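Geranylgeranyl pyrophosphate synthase (Corynebacterium glutamicum, PDB 3LK5) probably condenses dimethylallyl diphosphate with isopentenyl diphosphate as a magnesium-dependent prenyltransferase of isoprenoid biosynthesis. Local coordinates at residues Ala72-Ala77 and Ser230-Ser235; Pro236-Ala241 and Val351-Glu356; Gln291-Gln296 and Arg325-Glu330; Thr302-Gly307 and Ala318-His323. All blocks are in the same frame, centred on the assembly; numbering follows the deposited sequence.

Contact 1 of 4, residues Ala72-Ala77 and Ser230-Ser235; sequences AGFLAA and SIAGGS
Ser230 O is the best-held polar atom, gripped by two hydrogen bonds. Gly233 N donates to Ser230 O at 3.0 Å, and Arg175 NE donates to it as well. Arg175 also bonds Ile231 O through NH1, so one guanidinium holds two carbonyls at the C-terminal end of helix 205-231. The chain then turns out of the helix at Gly233 in a Schellman motif, where the positive phi (81°) suits glycine. No hydrogen bond joins the two segments. The contact between them is apolar packing of this helix end against helix 65-78. Ala232, Phe74 and Ala77 share it, with Ala232 CB central. Phe74 CG is anti to the backbone N (chi1 177°), which sends the ring across to the other segment. Phe74 CD1 meets Ala232 CB obliquely at 3.5 Å. Phe74 CD1 lies 4.0 Å from Ile231 CG2. One turn on, Ala77 points straight across. Ala77 CB lies 3.6 Å from Ala232 CB. It also rests on bare backbone, with Ala77 CB 3.7 Å from Gly234 CA. Ala232 CB is thus wedged between the Phe74 ring and the Ala77 methyl. Ser235 then starts the next helix as N-cap, its OG bonded to Leu238 N. Around the pair, helix 87-111 meets both Phe74 and Ile231 through Val90. Helix 355-369 packs on Ala72, Leu75 and Ala76, and helix 236-263 touches Ala77 and Ser230.

Contact 2 of 4, residues Pro236-Ala241 and Val351-Glu356; sequences PQLIDA and VDIPDE
This is plain apolar packing between the first turns of helix 236-263 and the extended linker that runs into helix 355-369. It belongs to the all-helical fold of the polyprenyl synthases and lies away from the magnesium-binding aspartates. No hydrogen bond crosses it. The linker is extended at Val351 to Ile353. Val351 points at the helix, Asp352 points away from it, and Ile353 reaches back only with its end. Val351 does most of the touching with CG1. This methyl sits in the crowded position between the backbone N and the carbonyl carbon (chi1 60°). There it fits between two helix residues one turn apart. Val351 CG1 is 3.6 Å from Ala241 CB and 3.8 Å from Leu238 CD1. Leu238 has CG anti to the backbone N (chi1 170°), which swings its branched end over to the linker. Leu238 CD1 also meets Ile353 CG1 at 3.8 Å, so one methyl touches both linker residues. Leu238 crosses each of them at about a right angle. Pro354 follows as the N-cap of helix 355-369, where Glu356 OE2 bonds Leu16 N. On another side of helix 236-263, Ile239 packs against His226, Ala229 and Ser230 of helix 205-231.

Contact 3 of 4, residues Gln291-Gln296 and Arg325-Glu330; sequences QRADKQ and RATGAE
Arg292 and Gln296 both hold CG anti to the carbonyl carbon, with chi1 of -65° for Arg292, and both chains run out extended. They therefore leave the last turns of helix 284-296 together and reach the same carbonyl, Thr327 O. Arg292 NH1 donates to Thr327 O at 3.0 Å. The donor lies in the carbonyl plane, but the oxygen is tilted out of the guanidinium plane and the bond is bent, with an N-H...O angle of 136°. Gln296 NE2 donates to Thr327 O at 3.2 Å. That bond is straighter at the hydrogen, yet its donor sits above the carbonyl plane and is not on a lone pair. Thr327 O is thus held by two side chains, and it lies in the plane of the Gln296 amide. Gly328 O stands over one face of the Arg292 guanidinium, 4.0 Å from CZ. The Arg292 guanidinium has a second partner: NE forms a salt bridge with Glu332 OE1, which helps fix the rotation of the group. The carbonyl belongs to the sharp turn between helix 314-326 and helix 329-347. Gly328 makes this turn with positive phi and is the N-cap of the second helix. An ST turn backs it up: Ala329 N donates to Thr327 OG1 at 3.1 Å, and OG1 also bonds Ile324 O. Beside these bonds, Thr327 CG2 packs on Ala293 CB at 3.8 Å. Across the turn, Arg325 NH1 and Glu330 OE1 form a long salt bridge of 3.5 Å. Ala329 also packs on Leu285, Leu288 and Ala289 of helix 284-296.

Contact 4 of 4, residues Thr302-Gly307 and Ala318-His323; sequences TAIRAG and AVITEH
Ala303 is the first residue of helix 298-307 to touch helix 314-326 here. Its methyl meets the His323 ring obliquely, with Ala303 CB 3.9 Å from His323 CD2. His323 is placed for this by CG being anti to its carbonyl carbon (chi1 -75°). The carbonyl of Ala303 is also in close packing: Ala303 O lies only 3.1 Å from Ile320 CD1. That oxygen is the acceptor of a weak helical bond from Gly307 N, so the methyl crowds an atom already in use. Ile304 comes next and brings its side chain end towards the other helix. Ile304 CG1 is 3.8 Å from His323 CB, and the two side chains slide past each other in opposite directions. A looser contact joins Ile304 CG2 and Ile320 CG2 at 4.3 Å. Arg305 points away and forms salt bridges with Asp294 and Glu203. Gly307 closes the segment with bare backbone turned to the partner. Gly307 CA is 4.1 Å from Ile320 CD1. The Ile320 tip, folded by chi2 of -51°, thus lies against the backbone at Ala303, Ile304 and Gly307. No hydrogen bond crosses the contact. The two helices follow each other in the chain and cross obliquely, roughly antiparallel. Their short segment axes approach to 9.4 Å, with 135° between N-to-C directions. Helix 284-296 meets Ile304 through Leu286 and Leu290. Ile277 of helix 275-278 packs on Ile320 and Thr321, while helix 236-263 reaches Thr321 with Val262 and Phe263.

In the fold
From the N terminus, contact 1 closes first. It ties helix 65-78 to the end of helix 205-231, across a loop that includes the unmodelled residues 114-142. Contact 2 opens directly afterwards at Pro236 and closes last, at the linker before helix 355-369. Contact 3 lies within that span, and contact 4 within contact 3, so none of the loops cross. Contact 3 joins helix 284-296 to the turn between helices 314-326 and 329-347. Contact 4 joins the consecutive helices 298-307 and 314-326. Contacts 1 and 2 touch, with Ala77 CB 3.3 Å from Leu238 CD2. The centres of contacts 1 and 3 are about 44 Å apart, on opposite sides of the chain's centre.

Contact 1 of 4, residues Ala72-Ala77 and Ser230-Ser235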
# COMPACT_ATOMS: atom_id res chain seq x y z
N ALA A 72 -17.15 17.31 -6.41
CA ALA A 72 -17.98 17.73 -7.54
C ALA A 72 -18.90 16.62 -7.99
O ALA A 72 -20.04 16.89 -8.37
CB ALA A 72 -17.09 18.17 -8.69
N GLY A 73 -18.41 15.39 -8.00
CA GLY A 73 -19.28 14.23 -8.32
C GLY A 73 -20.42 14.05 -7.35
O GLY A 73 -21.58 13.77 -7.75
N PHE A 74 -20.13 14.23 -6.08
CA PHE A 74 -21.16 14.19 -5.03
C PHE A 74 -22.21 15.29 -5.27
O PHE A 74 -23.41 15.02 -5.24
CB PHE A 74 -20.52 14.35 -3.64
CG PHE A 74 -21.50 14.40 -2.50
CD1 PHE A 74 -22.04 13.24 -1.98
CD2 PHE A 74 -21.89 15.64 -1.97
CE1 PHE A 74 -22.97 13.27 -0.93
CE2 PHE A 74 -22.81 15.71 -0.93
CZ PHE A 74 -23.37 14.51 -0.41
N LEU A 75 -21.74 16.50 -5.53
CA LEU A 75 -22.67 17.62 -5.74
C LEU A 75 -23.49 17.43 -7.03
O LEU A 75 -24.68 17.73 -7.06
CB LEU A 75 -21.93 18.95 -5.79
CG LEU A 75 -21.24 19.39 -4.49
CD1 LEU A 75 -20.51 20.70 -4.75
CD2 LEU A 75 -22.24 19.53 -3.33
N ALA A 76 -22.85 16.94 -8.09
CA ALA A 76 -23.55 16.67 -9.35
C ALA A 76 -24.72 15.68 -9.18
O ALA A 76 -25.78 15.85 -9.80
CB ALA A 76 -22.56 16.19 -10.44
N ALA A 77 -24.53 14.66 -8.33
CA ALA A 77 -25.53 13.62 -8.09
C ALA A 77 -26.52 13.98 -7.01
O ALA A 77 -27.61 13.44 -6.94
CB ALA A 77 -24.84 12.33 -7.67
N SER A 230 -21.25 8.04 -6.48
CA SER A 230 -21.74 6.82 -5.81
C SER A 230 -22.11 7.09 -4.36
O SER A 230 -23.12 6.59 -3.87
CB SER A 230 -20.65 5.71 -5.87
OG SER A 230 -20.54 5.27 -7.22
N ILE A 231 -21.32 7.93 -3.69
CA ILE A 231 -21.63 8.28 -2.27
C ILE A 231 -23.02 8.93 -2.19
O ILE A 231 -23.82 8.62 -1.28
CB ILE A 231 -20.54 9.17 -1.66
CG1 ILE A 231 -19.25 8.36 -1.52
CG2 ILE A 231 -20.98 9.76 -0.25
CD1 ILE A 231 -18.00 9.21 -1.24
N ALA A 232 -23.32 9.77 -3.19
CA ALA A 232 -24.60 10.51 -3.27
C ALA A 232 -25.74 9.67 -3.83
O ALA A 232 -26.89 10.11 -3.82
CB ALA A 232 -24.43 11.79 -4.10
N GLY A 233 -25.45 8.46 -4.30
CA GLY A 233 -26.52 7.58 -4.79
C GLY A 233 -26.90 7.96 -6.21
O GLY A 233 -28.04 7.72 -6.64
N GLY A 234 -25.94 8.51 -6.95
CA GLY A 234 -26.14 8.97 -8.35
C GLY A 234 -26.60 7.86 -9.30
O GLY A 234 -26.23 6.67 -9.14
N SER A 235 -27.44 8.23 -10.26
CA SER A 235 -28.00 7.27 -11.20
C SER A 235 -26.92 6.75 -12.15
O SER A 235 -25.85 7.35 -12.29
CB SER A 235 -29.11 7.95 -12.04
OG SER A 235 -28.51 8.88 -12.93

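Contact 2 of 4, residues Pro236-Ala241 and Val351-Glu356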
# COMPACT_ATOMS: atom_id res chain seq x y z
N PRO A 236 -27.20 5.61 -12.82
CA PRO A 236 -26.24 5.12 -13.82
C PRO A 236 -26.04 6.09 -14.98
O PRO A 236 -24.94 6.17 -15.51
CB PRO A 236 -26.88 3.83 -14.32
CG PRO A 236 -27.69 3.37 -13.15
CD PRO A 236 -28.26 4.62 -12.54
N GLN A 237 -27.07 6.87 -15.33
CA GLN A 237 -26.98 7.86 -16.40
C GLN A 237 -26.07 9.01 -16.05
O GLN A 237 -25.26 9.46 -16.86
CB GLN A 237 -28.38 8.40 -16.77
CG GLN A 237 -29.32 7.28 -17.23
CD GLN A 237 -29.69 6.28 -16.11
OE1 GLN A 237 -30.07 6.66 -15.00
NE2 GLN A 237 -29.61 4.98 -16.44
N LEU A 238 -26.19 9.49 -14.82
CA LEU A 238 -25.34 10.56 -14.35
C LEU A 238 -23.90 10.07 -14.23
O LEU A 238 -22.98 10.72 -14.70
CB LEU A 238 -25.84 11.10 -13.00
CG LEU A 238 -24.76 12.05 -12.44
CD1 LEU A 238 -24.89 13.43 -13.06
CD2 LEU A 238 -24.85 12.14 -10.98
N ILE A 239 -23.71 8.91 -13.62
CA ILE A 239 -22.36 8.35 -13.49
C ILE A 239 -21.72 8.15 -14.89
O ILE A 239 -20.52 8.38 -15.08
CB ILE A 239 -22.40 7.01 -12.69
CG1 ILE A 239 -22.66 7.33 -11.20
CG2 ILE A 239 -21.07 6.27 -12.84
CD1 ILE A 239 -22.84 6.07 -10.27
N ASP A 240 -22.52 7.70 -15.86
CA ASP A 240 -21.98 7.51 -17.21
C ASP A 240 -21.46 8.81 -17.82
O ASP A 240 -20.35 8.85 -18.41
CB ASP A 240 -23.05 6.87 -18.12
CG ASP A 240 -22.43 6.16 -19.28
OD1 ASP A 240 -22.55 6.65 -20.42
OD2 ASP A 240 -21.78 5.12 -19.06
N ALA A 241 -22.24 9.88 -17.68
CA ALA A 241 -21.83 11.19 -18.20
C ALA A 241 -20.55 11.69 -17.54
O ALA A 241 -19.66 12.19 -18.23
CB ALA A 241 -22.93 12.20 -18.06
N VAL A 351 -26.96 14.94 -19.27
CA VAL A 351 -27.79 14.60 -18.12
C VAL A 351 -28.02 15.91 -17.37
O VAL A 351 -27.32 16.89 -17.61
CB VAL A 351 -27.09 13.53 -17.22
CG1 VAL A 351 -25.76 14.04 -16.70
CG2 VAL A 351 -28.00 13.10 -16.06
N ASP A 352 -29.01 15.92 -16.48
CA ASP A 352 -29.26 17.11 -15.70
C ASP A 352 -28.29 17.19 -14.52
O ASP A 352 -28.18 16.26 -13.72
CB ASP A 352 -30.72 17.18 -15.22
CG ASP A 352 -31.01 18.46 -14.46
OD1 ASP A 352 -30.63 19.56 -14.95
OD2 ASP A 352 -31.61 18.38 -13.36
N ILE A 353 -27.60 18.32 -14.42
CA ILE A 353 -26.64 18.61 -13.33
C ILE A 353 -26.97 20.02 -12.83
O ILE A 353 -27.25 20.89 -13.66
CB ILE A 353 -25.20 18.55 -13.89
CG1 ILE A 353 -24.78 17.11 -14.11
CG2 ILE A 353 -24.19 19.23 -12.95
CD1 ILE A 353 -23.57 16.98 -15.02
N PRO A 354 -26.95 20.27 -11.50
CA PRO A 354 -27.27 21.65 -11.07
C PRO A 354 -26.39 22.64 -11.84
O PRO A 354 -25.21 22.32 -12.13
CB PRO A 354 -26.90 21.66 -9.58
CG PRO A 354 -26.98 20.22 -9.15
CD PRO A 354 -26.58 19.40 -10.36
N ASP A 355 -26.95 23.80 -12.19
CA ASP A 355 -26.24 24.80 -13.03
C ASP A 355 -24.85 25.15 -12.53
O ASP A 355 -23.90 25.23 -13.32
CB ASP A 355 -27.03 26.13 -13.10
CG ASP A 355 -28.20 26.07 -14.03
OD1 ASP A 355 -28.32 25.06 -14.75
OD2 ASP A 355 -29.02 27.04 -14.04
N GLU A 356 -24.75 25.42 -11.23
CA GLU A 356 -23.51 25.87 -10.62
C GLU A 356 -22.43 24.77 -10.65
O GLU A 356 -21.23 25.07 -10.81
CB GLU A 356 -23.78 26.40 -9.20
CG GLU A 356 -22.79 25.98 -8.10
CD GLU A 356 -21.44 26.69 -8.18
OE1 GLU A 356 -21.34 27.71 -8.90
OE2 GLU A 356 -20.49 26.22 -7.53

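Contact 3 of 4, residues Gln291-Gln296 and Arg325-Glu330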
# COMPACT_ATOMS: atom_id res chain seq x y z
N GLN A 291 8.01 9.14 -34.42
CA GLN A 291 7.27 8.73 -35.63
C GLN A 291 7.54 9.70 -36.80
O GLN A 291 7.87 9.31 -37.93
CB GLN A 291 5.79 8.76 -35.28
CG GLN A 291 4.85 7.95 -36.12
CD GLN A 291 3.59 7.58 -35.32
OE1 GLN A 291 3.62 6.68 -34.47
NE2 GLN A 291 2.48 8.25 -35.63
N ARG A 292 7.39 10.98 -36.51
CA ARG A 292 7.57 12.00 -37.53
C ARG A 292 9.02 12.23 -37.92
O ARG A 292 9.33 12.35 -39.11
CB ARG A 292 6.98 13.31 -37.01
CG ARG A 292 5.51 13.29 -36.82
CD ARG A 292 5.10 14.55 -36.07
NE ARG A 292 3.69 14.77 -36.28
CZ ARG A 292 3.20 15.48 -37.28
NH1 ARG A 292 4.01 16.10 -38.13
NH2 ARG A 292 1.90 15.61 -37.41
N ALA A 293 9.93 12.27 -36.95
CA ALA A 293 11.34 12.59 -37.22
C ALA A 293 11.98 11.51 -38.08
O ALA A 293 12.86 11.82 -38.93
CB ALA A 293 12.12 12.74 -35.94
N ASP A 294 11.58 10.26 -37.84
CA ASP A 294 12.03 9.13 -38.67
C ASP A 294 11.74 9.38 -40.15
O ASP A 294 12.50 8.93 -41.00
CB ASP A 294 11.39 7.81 -38.22
CG ASP A 294 12.13 7.16 -37.07
OD1 ASP A 294 13.28 7.58 -36.77
OD2 ASP A 294 11.56 6.23 -36.44
N LYS A 295 10.65 10.10 -40.44
CA LYS A 295 10.27 10.48 -41.82
C LYS A 295 10.91 11.81 -42.31
O LYS A 295 11.03 12.04 -43.51
CB LYS A 295 8.74 10.59 -41.95
CG LYS A 295 7.97 9.29 -41.65
CD LYS A 295 7.61 8.60 -42.95
CE LYS A 295 7.24 7.13 -42.76
NZ LYS A 295 7.63 6.35 -44.01
N GLN A 296 11.33 12.66 -41.39
CA GLN A 296 11.83 14.00 -41.74
C GLN A 296 13.35 14.21 -41.64
O GLN A 296 13.93 14.93 -42.44
CB GLN A 296 11.19 15.02 -40.83
CG GLN A 296 9.69 15.13 -40.92
CD GLN A 296 9.13 15.82 -39.70
OE1 GLN A 296 9.64 15.67 -38.58
NE2 GLN A 296 8.06 16.56 -39.89
N ARG A 325 10.10 19.96 -31.33
CA ARG A 325 9.24 20.99 -31.90
C ARG A 325 9.24 20.98 -33.44
O ARG A 325 8.16 21.12 -34.06
CB ARG A 325 9.66 22.39 -31.44
CG ARG A 325 8.57 23.46 -31.74
CD ARG A 325 9.13 24.90 -31.72
NE ARG A 325 9.95 25.18 -30.53
CZ ARG A 325 9.46 25.46 -29.32
NH1 ARG A 325 8.14 25.53 -29.12
NH2 ARG A 325 10.30 25.68 -28.31
N ALA A 326 10.42 20.82 -34.04
CA ALA A 326 10.52 20.89 -35.51
C ALA A 326 9.76 19.77 -36.21
O ALA A 326 9.46 19.87 -37.40
CB ALA A 326 12.01 20.91 -35.97
N THR A 327 9.42 18.70 -35.47
CA THR A 327 8.69 17.56 -36.05
C THR A 327 7.21 17.89 -36.34
O THR A 327 6.57 17.21 -37.14
CB THR A 327 8.72 16.30 -35.16
OG1 THR A 327 7.99 16.57 -33.96
CG2 THR A 327 10.16 15.83 -34.81
N GLY A 328 6.67 18.92 -35.69
CA GLY A 328 5.22 19.15 -35.76
C GLY A 328 4.39 18.40 -34.72
O GLY A 328 3.15 18.55 -34.67
N ALA A 329 5.03 17.58 -33.89
CA ALA A 329 4.30 16.76 -32.93
C ALA A 329 3.57 17.62 -31.89
O ALA A 329 2.49 17.24 -31.46
CB ALA A 329 5.22 15.74 -32.23
N GLU A 330 4.14 18.76 -31.50
CA GLU A 330 3.49 19.62 -30.49
C GLU A 330 2.08 20.06 -30.95
O GLU A 330 1.08 19.96 -30.21
CB GLU A 330 4.39 20.80 -30.12
CG GLU A 330 3.74 21.79 -29.11
CD GLU A 330 4.63 22.96 -28.82
OE1 GLU A 330 5.54 23.27 -29.65
OE2 GLU A 330 4.42 23.59 -27.76

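Contact 4 of 4, residues Thr302-Gly307 and Ala318-His323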
# COMPACT_ATOMS: atom_id res chain seq x y z
N THR A 302 17.70 10.42 -34.49
CA THR A 302 18.83 9.82 -33.77
C THR A 302 19.22 10.61 -32.52
O THR A 302 19.37 10.02 -31.42
CB THR A 302 20.04 9.65 -34.72
OG1 THR A 302 19.67 8.74 -35.77
CG2 THR A 302 21.28 9.14 -33.98
N ALA A 303 19.36 11.93 -32.69
CA ALA A 303 19.64 12.87 -31.59
C ALA A 303 18.59 12.83 -30.47
O ALA A 303 18.95 12.80 -29.29
CB ALA A 303 19.81 14.31 -32.13
N ILE A 304 17.30 12.77 -30.83
CA ILE A 304 16.23 12.57 -29.81
C ILE A 304 16.35 11.22 -29.07
O ILE A 304 16.34 11.15 -27.83
CB ILE A 304 14.81 12.72 -30.41
CG1 ILE A 304 14.60 14.13 -31.02
CG2 ILE A 304 13.73 12.49 -29.35
CD1 ILE A 304 13.37 14.21 -31.92
N ARG A 305 16.47 10.15 -29.84
CA ARG A 305 16.68 8.81 -29.26
C ARG A 305 17.88 8.71 -28.33
O ARG A 305 17.78 8.12 -27.25
CB ARG A 305 16.80 7.76 -30.35
CG ARG A 305 15.47 7.21 -30.72
CD ARG A 305 15.57 6.15 -31.77
NE ARG A 305 14.22 5.88 -32.21
CZ ARG A 305 13.73 6.21 -33.39
NH1 ARG A 305 12.46 5.94 -33.65
NH2 ARG A 305 14.49 6.79 -34.31
N ALA A 306 18.99 9.30 -28.75
CA ALA A 306 20.24 9.22 -27.99
C ALA A 306 20.16 10.06 -26.73
O ALA A 306 20.79 9.74 -25.73
CB ALA A 306 21.42 9.66 -28.84
N GLY A 307 19.37 11.13 -26.79
CA GLY A 307 19.37 12.13 -25.73
C GLY A 307 18.36 11.94 -24.61
O GLY A 307 18.66 12.27 -23.47
N ALA A 318 17.59 21.56 -24.33
CA ALA A 318 16.97 22.50 -25.26
C ALA A 318 17.10 22.04 -26.72
O ALA A 318 16.17 22.18 -27.53
CB ALA A 318 17.58 23.91 -25.08
N VAL A 319 18.28 21.51 -27.06
CA VAL A 319 18.54 21.04 -28.42
C VAL A 319 17.60 19.87 -28.77
O VAL A 319 17.03 19.85 -29.86
CB VAL A 319 20.07 20.69 -28.62
CG1 VAL A 319 20.29 19.78 -29.82
CG2 VAL A 319 20.88 21.97 -28.71
N ILE A 320 17.41 18.93 -27.85
CA ILE A 320 16.47 17.83 -28.07
C ILE A 320 15.04 18.40 -28.21
O ILE A 320 14.24 17.97 -29.05
CB ILE A 320 16.44 16.83 -26.88
CG1 ILE A 320 17.81 16.16 -26.63
CG2 ILE A 320 15.30 15.81 -27.02
CD1 ILE A 320 18.48 15.52 -27.81
N THR A 321 14.74 19.36 -27.33
CA THR A 321 13.42 19.97 -27.31
C THR A 321 13.09 20.65 -28.65
O THR A 321 11.98 20.49 -29.19
CB THR A 321 13.31 20.96 -26.16
OG1 THR A 321 13.41 20.23 -24.94
CG2 THR A 321 11.97 21.65 -26.21
N GLU A 322 14.06 21.40 -29.19
CA GLU A 322 13.87 22.05 -30.51
C GLU A 322 13.72 21.01 -31.63
O GLU A 322 12.94 21.23 -32.56
CB GLU A 322 14.96 23.10 -30.82
CG GLU A 322 14.92 24.38 -29.94
CD GLU A 322 13.49 25.00 -29.81
OE1 GLU A 322 12.71 24.95 -30.76
OE2 GLU A 322 13.16 25.55 -28.73
N HIS A 323 14.45 19.89 -31.55
CA HIS A 323 14.27 18.81 -32.53
C HIS A 323 12.82 18.29 -32.45
O HIS A 323 12.18 18.10 -33.48
CB HIS A 323 15.26 17.64 -32.35
CG HIS A 323 16.66 17.92 -32.81
ND1 HIS A 323 16.96 18.38 -34.08
CD2 HIS A 323 17.85 17.73 -32.19
CE1 HIS A 323 18.27 18.51 -34.20
NE2 HIS A 323 18.84 18.10 -33.08